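Local coordinates for protein 1-acyl-sn-glycerol-3-phosphate acyltransferase (PDB 5KYM) that probably transfers an acyl chain to 1-acyl-sn-glycerol 3-phosphate within the membrane bilayer, yielding phosphatidic acid, at residues Leu60-Ile72 against Phe202-Pro214. Residues are numbered along the deposited sequence; the frame is centred on the assembly and turned at random.
Sequences LFSDVVVEGSENI and FTPGKVFLKIHEP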
ATOM      1  N   LEU A  60     -10.651 -12.834   3.668  1.00 46.85           N
ATOM      2  CA  LEU A  60     -11.020 -12.383   5.030  1.00 47.74           C
ATOM      3  C   LEU A  60     -12.511 -12.052   5.206  1.00 45.87           C
ATOM      4  O   LEU A  60     -12.937 -11.639   6.302  1.00 43.15           O
ATOM      5  CB  LEU A  60     -10.138 -11.185   5.455  1.00 48.96           C
ATOM      6  CG  LEU A  60      -8.650 -11.547   5.473  1.00 49.25           C
ATOM      7  CD1 LEU A  60      -7.765 -10.342   5.563  1.00 52.23           C
ATOM      8  CD2 LEU A  60      -8.336 -12.462   6.622  1.00 49.74           C
ATOM      9  N   PHE A  61     -13.316 -12.277   4.177  1.00 45.97           N
ATOM     10  CA  PHE A  61     -14.752 -11.927   4.259  1.00 49.74           C
ATOM     11  C   PHE A  61     -14.925 -10.492   4.782  1.00 49.85           C
ATOM     12  O   PHE A  61     -15.739 -10.242   5.676  1.00 52.75           O
ATOM     13  CB  PHE A  61     -15.525 -12.945   5.144  1.00 51.55           C
ATOM     14  CG  PHE A  61     -15.287 -14.382   4.729  1.00 51.40           C
ATOM     15  CD1 PHE A  61     -15.996 -14.936   3.695  1.00 51.89           C
ATOM     16  CD2 PHE A  61     -14.288 -15.146   5.326  1.00 54.18           C
ATOM     17  CE1 PHE A  61     -15.725 -16.198   3.242  1.00 52.66           C
ATOM     18  CE2 PHE A  61     -13.999 -16.417   4.902  1.00 52.93           C
ATOM     19  CZ  PHE A  61     -14.708 -16.934   3.844  1.00 55.68           C
ATOM     20  N   SER A  62     -14.127  -9.570   4.218  1.00 46.71           N
ATOM     21  CA  SER A  62     -14.070  -8.175   4.619  1.00 44.19           C
ATOM     22  C   SER A  62     -14.334  -7.299   3.423  1.00 43.92           C
ATOM     23  O   SER A  62     -13.626  -7.474   2.423  1.00 44.76           O
ATOM     24  CB  SER A  62     -12.688  -7.891   5.197  1.00 42.33           C
ATOM     25  OG  SER A  62     -12.528  -8.496   6.488  1.00 39.35           O
ATOM     26  N   ASP A  63     -15.346  -6.395   3.471  1.00 43.82           N
ATOM     27  CA  ASP A  63     -15.752  -5.674   2.226  1.00 43.26           C
ATOM     28  C   ASP A  63     -15.019  -4.384   2.069  1.00 40.94           C
ATOM     29  O   ASP A  63     -15.065  -3.538   2.974  1.00 43.87           O
ATOM     30  CB  ASP A  63     -17.239  -5.415   2.139  1.00 47.87           C
ATOM     31  CG  ASP A  63     -18.047  -6.680   1.956  1.00 54.58           C
ATOM     32  OD1 ASP A  63     -17.906  -7.542   2.841  1.00 69.26           O
ATOM     33  OD2 ASP A  63     -18.797  -6.857   0.972  1.00 57.19           O
ATOM     34  N   VAL A  64     -14.346  -4.184   0.945  1.00 37.97           N
ATOM     35  CA  VAL A  64     -13.612  -2.953   0.733  1.00 37.00           C
ATOM     36  C   VAL A  64     -14.558  -1.923   0.105  1.00 37.27           C
ATOM     37  O   VAL A  64     -15.451  -2.282  -0.606  1.00 38.23           O
ATOM     38  CB  VAL A  64     -12.367  -3.234  -0.130  1.00 35.63           C
ATOM     39  CG1 VAL A  64     -11.592  -1.953  -0.435  1.00 35.97           C
ATOM     40  CG2 VAL A  64     -11.462  -4.174   0.593  1.00 35.11           C
ATOM     41  N   VAL A  65     -14.393  -0.646   0.377  1.00 38.19           N
ATOM     42  CA  VAL A  65     -15.230   0.392  -0.278  1.00 40.15           C
ATOM     43  C   VAL A  65     -14.344   1.578  -0.532  1.00 42.25           C
ATOM     44  O   VAL A  65     -13.725   2.096   0.375  1.00 42.97           O
ATOM     45  CB  VAL A  65     -16.398   0.854   0.636  1.00 39.79           C
ATOM     46  CG1 VAL A  65     -17.167   1.999   0.068  1.00 38.92           C
ATOM     47  CG2 VAL A  65     -17.332  -0.284   0.895  1.00 40.81           C
ATOM     48  N   VAL A  66     -14.329   2.010  -1.789  1.00 44.62           N
ATOM     49  CA  VAL A  66     -13.353   2.979  -2.310  1.00 42.94           C
ATOM     50  C   VAL A  66     -14.058   4.224  -2.785  1.00 44.09           C
ATOM     51  O   VAL A  66     -14.979   4.168  -3.579  1.00 45.51           O
ATOM     52  CB  VAL A  66     -12.596   2.417  -3.513  1.00 41.81           C
ATOM     53  CG1 VAL A  66     -11.363   3.242  -3.743  1.00 43.46           C
ATOM     54  CG2 VAL A  66     -12.169   1.002  -3.225  1.00 42.08           C
ATOM     55  N   GLU A  67     -13.628   5.371  -2.338  1.00 45.56           N
ATOM     56  CA  GLU A  67     -14.081   6.549  -3.024  1.00 45.17           C
ATOM     57  C   GLU A  67     -12.910   7.372  -3.475  1.00 43.67           C
ATOM     58  O   GLU A  67     -11.845   7.386  -2.893  1.00 42.16           O
ATOM     59  CB  GLU A  67     -15.039   7.277  -2.158  1.00 46.98           C
ATOM     60  CG  GLU A  67     -14.400   7.826  -0.944  1.00 51.09           C
ATOM     61  CD  GLU A  67     -15.352   8.646  -0.160  1.00 55.86           C
ATOM     62  OE1 GLU A  67     -15.664   9.794  -0.617  1.00 59.67           O
ATOM     63  OE2 GLU A  67     -15.743   8.117   0.911  1.00 61.58           O
ATOM     64  N   GLY A  68     -13.130   8.070  -4.571  1.00 45.42           N
ATOM     65  CA  GLY A  68     -12.123   8.931  -5.197  1.00 45.78           C
ATOM     66  C   GLY A  68     -11.198   8.204  -6.141  1.00 45.90           C
ATOM     67  O   GLY A  68     -10.101   8.665  -6.366  1.00 46.32           O
ATOM     68  N   SER A  69     -11.632   7.084  -6.696  1.00 47.72           N
ATOM     69  CA  SER A  69     -10.905   6.414  -7.773  1.00 48.85           C
ATOM     70  C   SER A  69     -10.592   7.344  -8.918  1.00 46.67           C
ATOM     71  O   SER A  69      -9.478   7.361  -9.449  1.00 47.91           O
ATOM     72  CB  SER A  69     -11.673   5.227  -8.288  1.00 51.28           C
ATOM     73  OG  SER A  69     -11.930   4.352  -7.199  1.00 57.80           O
ATOM     74  N   GLU A  70     -11.549   8.184  -9.243  1.00 45.89           N
ATOM     75  CA  GLU A  70     -11.365   9.251 -10.253  1.00 46.73           C
ATOM     76  C   GLU A  70     -10.142  10.176 -10.039  1.00 44.87           C
ATOM     77  O   GLU A  70      -9.674  10.768 -10.956  1.00 49.55           O
ATOM     78  CB  GLU A  70     -12.665  10.059 -10.415  1.00 49.14           C
ATOM     79  CG  GLU A  70     -13.008  11.032  -9.260  1.00 54.01           C
ATOM     80  CD  GLU A  70     -13.738  10.435  -8.009  1.00 57.32           C
ATOM     81  OE1 GLU A  70     -14.172   9.226  -7.987  1.00 58.39           O
ATOM     82  OE2 GLU A  70     -13.891  11.275  -7.076  1.00 60.51           O
ATOM     83  N   ASN A  71      -9.623  10.299  -8.832  1.00 43.48           N
ATOM     84  CA  ASN A  71      -8.466  11.137  -8.544  1.00 43.57           C
ATOM     85  C   ASN A  71      -7.127  10.491  -8.864  1.00 44.28           C
ATOM     86  O   ASN A  71      -6.090  11.185  -8.868  1.00 44.92           O
ATOM     87  CB  ASN A  71      -8.447  11.536  -7.057  1.00 43.17           C
ATOM     88  CG  ASN A  71      -9.613  12.334  -6.664  1.00 41.68           C
ATOM     89  OD1 ASN A  71     -10.226  12.935  -7.491  1.00 44.50           O
ATOM     90  ND2 ASN A  71      -9.896  12.387  -5.395  1.00 43.21           N
ATOM     91  N   ILE A  72      -7.119   9.188  -9.086  1.00 43.78           N
ATOM     92  CA  ILE A  72      -5.844   8.505  -9.281  1.00 45.96           C
ATOM     93  C   ILE A  72      -5.257   8.924 -10.639  1.00 49.22           C
ATOM     94  O   ILE A  72      -5.903   8.675 -11.638  1.00 54.38           O
ATOM     95  CB  ILE A  72      -6.044   6.971  -9.286  1.00 43.85           C
ATOM     96  CG1 ILE A  72      -6.688   6.504  -7.996  1.00 41.85           C
ATOM     97  CG2 ILE A  72      -4.696   6.291  -9.480  1.00 44.51           C
ATOM     98  CD1 ILE A  72      -7.120   5.089  -8.006  1.00 40.90           C
ATOM     99  N   PHE A 202      -6.664 -12.595  12.450  1.00 50.24           N
ATOM    100  CA  PHE A 202      -7.595 -11.715  11.762  1.00 50.42           C
ATOM    101  C   PHE A 202      -8.948 -11.710  12.444  1.00 52.30           C
ATOM    102  O   PHE A 202      -9.247 -12.613  13.200  1.00 55.30           O
ATOM    103  CB  PHE A 202      -7.749 -12.213  10.345  1.00 49.48           C
ATOM    104  CG  PHE A 202      -6.498 -12.071   9.520  1.00 49.56           C
ATOM    105  CD1 PHE A 202      -6.226 -10.894   8.842  1.00 48.22           C
ATOM    106  CD2 PHE A 202      -5.581 -13.114   9.435  1.00 48.91           C
ATOM    107  CE1 PHE A 202      -5.085 -10.776   8.085  1.00 47.23           C
ATOM    108  CE2 PHE A 202      -4.407 -12.964   8.706  1.00 47.43           C
ATOM    109  CZ  PHE A 202      -4.181 -11.815   8.015  1.00 46.96           C
ATOM    110  N   THR A 203      -9.742 -10.669  12.208  1.00 53.32           N
ATOM    111  CA  THR A 203     -11.171 -10.633  12.537  1.00 54.50           C
ATOM    112  C   THR A 203     -11.850  -9.891  11.417  1.00 55.85           C
ATOM    113  O   THR A 203     -11.439  -8.783  11.123  1.00 58.74           O
ATOM    114  CB  THR A 203     -11.491  -9.822  13.827  1.00 57.25           C
ATOM    115  OG1 THR A 203     -11.158  -8.470  13.639  1.00 56.83           O
ATOM    116  CG2 THR A 203     -10.666 -10.246  15.047  1.00 60.80           C
ATOM    117  N   PRO A 204     -12.896 -10.446  10.783  1.00 54.21           N
ATOM    118  CA  PRO A 204     -13.507  -9.695   9.666  1.00 52.11           C
ATOM    119  C   PRO A 204     -14.100  -8.344  10.051  1.00 49.93           C
ATOM    120  O   PRO A 204     -14.346  -8.096  11.230  1.00 48.88           O
ATOM    121  CB  PRO A 204     -14.625 -10.611   9.203  1.00 55.37           C
ATOM    122  CG  PRO A 204     -14.157 -11.945   9.581  1.00 56.83           C
ATOM    123  CD  PRO A 204     -13.493 -11.766  10.940  1.00 54.75           C
ATOM    124  N   GLY A 205     -14.354  -7.515   9.033  1.00 47.73           N
ATOM    125  CA  GLY A 205     -14.919  -6.149   9.178  1.00 46.33           C
ATOM    126  C   GLY A 205     -14.882  -5.381   7.890  1.00 45.73           C
ATOM    127  O   GLY A 205     -14.300  -5.825   6.936  1.00 47.70           O
ATOM    128  N   LYS A 206     -15.450  -4.197   7.833  1.00 46.76           N
ATOM    129  CA  LYS A 206     -15.434  -3.429   6.586  1.00 46.81           C
ATOM    130  C   LYS A 206     -14.158  -2.601   6.515  1.00 46.26           C
ATOM    131  O   LYS A 206     -13.717  -2.054   7.514  1.00 48.61           O
ATOM    132  CB  LYS A 206     -16.611  -2.501   6.549  1.00 51.06           C
ATOM    133  CG  LYS A 206     -17.932  -3.196   6.835  1.00 56.64           C
ATOM    134  CD  LYS A 206     -19.119  -2.281   6.672  1.00 60.53           C
ATOM    135  CE  LYS A 206     -19.487  -1.612   7.974  1.00 64.27           C
ATOM    136  NZ  LYS A 206     -20.390  -0.505   7.574  1.00 71.21           N
ATOM    137  N   VAL A 207     -13.546  -2.511   5.349  1.00 43.61           N
ATOM    138  CA  VAL A 207     -12.449  -1.566   5.138  1.00 42.63           C
ATOM    139  C   VAL A 207     -12.954  -0.452   4.214  1.00 42.47           C
ATOM    140  O   VAL A 207     -13.663  -0.742   3.226  1.00 43.96           O
ATOM    141  CB  VAL A 207     -11.251  -2.275   4.506  1.00 41.83           C
ATOM    142  CG1 VAL A 207     -10.107  -1.314   4.219  1.00 41.90           C
ATOM    143  CG2 VAL A 207     -10.794  -3.391   5.420  1.00 42.22           C
ATOM    144  N   PHE A 208     -12.607   0.791   4.536  1.00 40.65           N
ATOM    145  CA  PHE A 208     -12.877   1.954   3.694  1.00 40.75           C
ATOM    146  C   PHE A 208     -11.598   2.629   3.286  1.00 40.32           C
ATOM    147  O   PHE A 208     -10.656   2.697   4.029  1.00 42.71           O
ATOM    148  CB  PHE A 208     -13.673   2.982   4.472  1.00 41.93           C
ATOM    149  CG  PHE A 208     -14.976   2.494   4.938  1.00 43.43           C
ATOM    150  CD1 PHE A 208     -15.073   1.791   6.122  1.00 44.15           C
ATOM    151  CD2 PHE A 208     -16.109   2.648   4.129  1.00 44.35           C
ATOM    152  CE1 PHE A 208     -16.319   1.331   6.538  1.00 47.37           C
ATOM    153  CE2 PHE A 208     -17.349   2.179   4.536  1.00 44.37           C
ATOM    154  CZ  PHE A 208     -17.463   1.526   5.749  1.00 45.40           C
ATOM    155  N   LEU A 209     -11.617   3.247   2.146  1.00 41.89           N
ATOM    156  CA  LEU A 209     -10.439   3.799   1.519  1.00 43.73           C
ATOM    157  C   LEU A 209     -10.919   5.058   0.867  1.00 42.96           C
ATOM    158  O   LEU A 209     -11.877   5.017   0.109  1.00 43.54           O
ATOM    159  CB  LEU A 209      -9.981   2.802   0.461  1.00 47.85           C
ATOM    160  CG  LEU A 209      -8.526   2.759   0.149  1.00 52.88           C
ATOM    161  CD1 LEU A 209      -8.331   1.773  -1.004  1.00 56.48           C
ATOM    162  CD2 LEU A 209      -8.136   4.143  -0.264  1.00 55.84           C
ATOM    163  N   LYS A 210     -10.318   6.189   1.174  1.00 44.59           N
ATOM    164  CA  LYS A 210     -10.661   7.451   0.489  1.00 45.03           C
ATOM    165  C   LYS A 210      -9.418   8.056  -0.215  1.00 43.45           C
ATOM    166  O   LYS A 210      -8.452   8.470   0.425  1.00 40.54           O
ATOM    167  CB  LYS A 210     -11.287   8.444   1.463  1.00 48.81           C
ATOM    168  CG  LYS A 210     -11.597   9.788   0.832  1.00 53.01           C
ATOM    169  CD  LYS A 210     -12.679  10.544   1.553  1.00 57.37           C
ATOM    170  CE  LYS A 210     -12.736  11.948   1.010  1.00 61.64           C
ATOM    171  NZ  LYS A 210     -13.850  12.630   1.697  1.00 68.26           N
ATOM    172  N   ILE A 211      -9.523   8.121  -1.538  1.00 42.08           N
ATOM    173  CA  ILE A 211      -8.522   8.681  -2.394  1.00 42.15           C
ATOM    174  C   ILE A 211      -8.840  10.161  -2.650  1.00 42.68           C
ATOM    175  O   ILE A 211      -9.904  10.493  -3.114  1.00 46.72           O
ATOM    176  CB  ILE A 211      -8.481   7.916  -3.709  1.00 42.61           C
ATOM    177  CG1 ILE A 211      -8.376   6.406  -3.460  1.00 43.50           C
ATOM    178  CG2 ILE A 211      -7.217   8.299  -4.458  1.00 44.16           C
ATOM    179  CD1 ILE A 211      -8.359   5.531  -4.715  1.00 43.21           C
ATOM    180  N   HIS A 212      -7.901  11.039  -2.337  1.00 43.31           N
ATOM    181  CA  HIS A 212      -8.034  12.474  -2.380  1.00 43.90           C
ATOM    182  C   HIS A 212      -7.402  13.057  -3.644  1.00 47.27           C
ATOM    183  O   HIS A 212      -6.751  12.355  -4.401  1.00 48.73           O
ATOM    184  CB  HIS A 212      -7.287  13.040  -1.195  1.00 45.33           C
ATOM    185  CG  HIS A 212      -7.802  12.595   0.140  1.00 46.03           C
ATOM    186  ND1 HIS A 212      -9.038  12.942   0.611  1.00 47.17           N
ATOM    187  CD2 HIS A 212      -7.230  11.867   1.120  1.00 46.65           C
ATOM    188  CE1 HIS A 212      -9.220  12.420   1.810  1.00 46.31           C
ATOM    189  NE2 HIS A 212      -8.131  11.772   2.146  1.00 45.36           N
ATOM    190  N   GLU A 213      -7.606  14.351  -3.885  1.00 53.15           N
ATOM    191  CA  GLU A 213      -7.055  15.048  -5.074  1.00 54.21           C
ATOM    192  C   GLU A 213      -5.534  15.157  -5.023  1.00 50.74           C
ATOM    193  O   GLU A 213      -4.974  15.657  -4.008  1.00 50.18           O
ATOM    194  CB  GLU A 213      -7.609  16.464  -5.227  1.00 60.17           C
ATOM    195  CG  GLU A 213      -9.027  16.576  -5.717  1.00 65.05           C
ATOM    196  CD  GLU A 213      -9.555  17.891  -5.237  1.00 72.06           C
ATOM    197  OE1 GLU A 213      -9.028  19.003  -5.583  1.00 71.52           O
ATOM    198  OE2 GLU A 213     -10.454  17.773  -4.405  1.00 85.13           O
ATOM    199  N   PRO A 214      -4.868  14.776  -6.140  1.00 47.45           N
ATOM    200  CA  PRO A 214      -3.417  14.839  -6.188  1.00 46.48           C
ATOM    201  C   PRO A 214      -2.844  16.226  -5.843  1.00 44.88           C
ATOM    202  O   PRO A 214      -3.400  17.235  -6.224  1.00 43.27           O
ATOM    203  CB  PRO A 214      -3.102  14.437  -7.633  1.00 46.13           C
ATOM    204  CG  PRO A 214      -4.375  14.403  -8.384  1.00 45.96           C
ATOM    205  CD  PRO A 214      -5.406  14.161  -7.357  1.00 46.41           C
TER
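V64 to E67 pair in parallel with V207 to K210, joining strand 64-67, one of the two outermost strands, to strand 207-211 in the five-stranded mixed sheet of this alpha/beta acyltransferase; the two strand directions differ by 14°. The backbone ladder alternates as parallel pairing requires: V207 N bonds to D63 O, L209 N to V65 O, and I211 N to E67 O at 2.8 Å, while E67 N donates to L209 O and V65 N, more weakly, to V207 O.

V66 CG1 lies 3.9 Å from I211 CD1, which also meets I72 CD1 at 3.5 Å. On the face carrying V64, V66, V207 and L209, F96 of helix 89-96 touches V64, V66 and L209. Beyond the strands' N-terminal ends, L60 CD2 sits over a face of the F202 ring, 3.7 Å from its centroid.

On the face with V65 and F208, the chains of E67 and K210 cross obliquely. With chi1 at 66°, E67 CG stands between backbone N and carbonyl carbon, and E67 CD packs 3.7 Å from K210 CD. E67 OE1 and K210 NZ stay 4.1 Å apart, beyond a salt bridge; E67 OE2 pairs instead with R244 and K210 NZ with E240. Cutting the E67 chain back to an alanine would probably leave R244 without this carboxylate and uncover the K210 methylenes.

Past the strand, N71 ND2 donates to I211 O over 3.0 Å, approaching from 41° above the carbonyl plane.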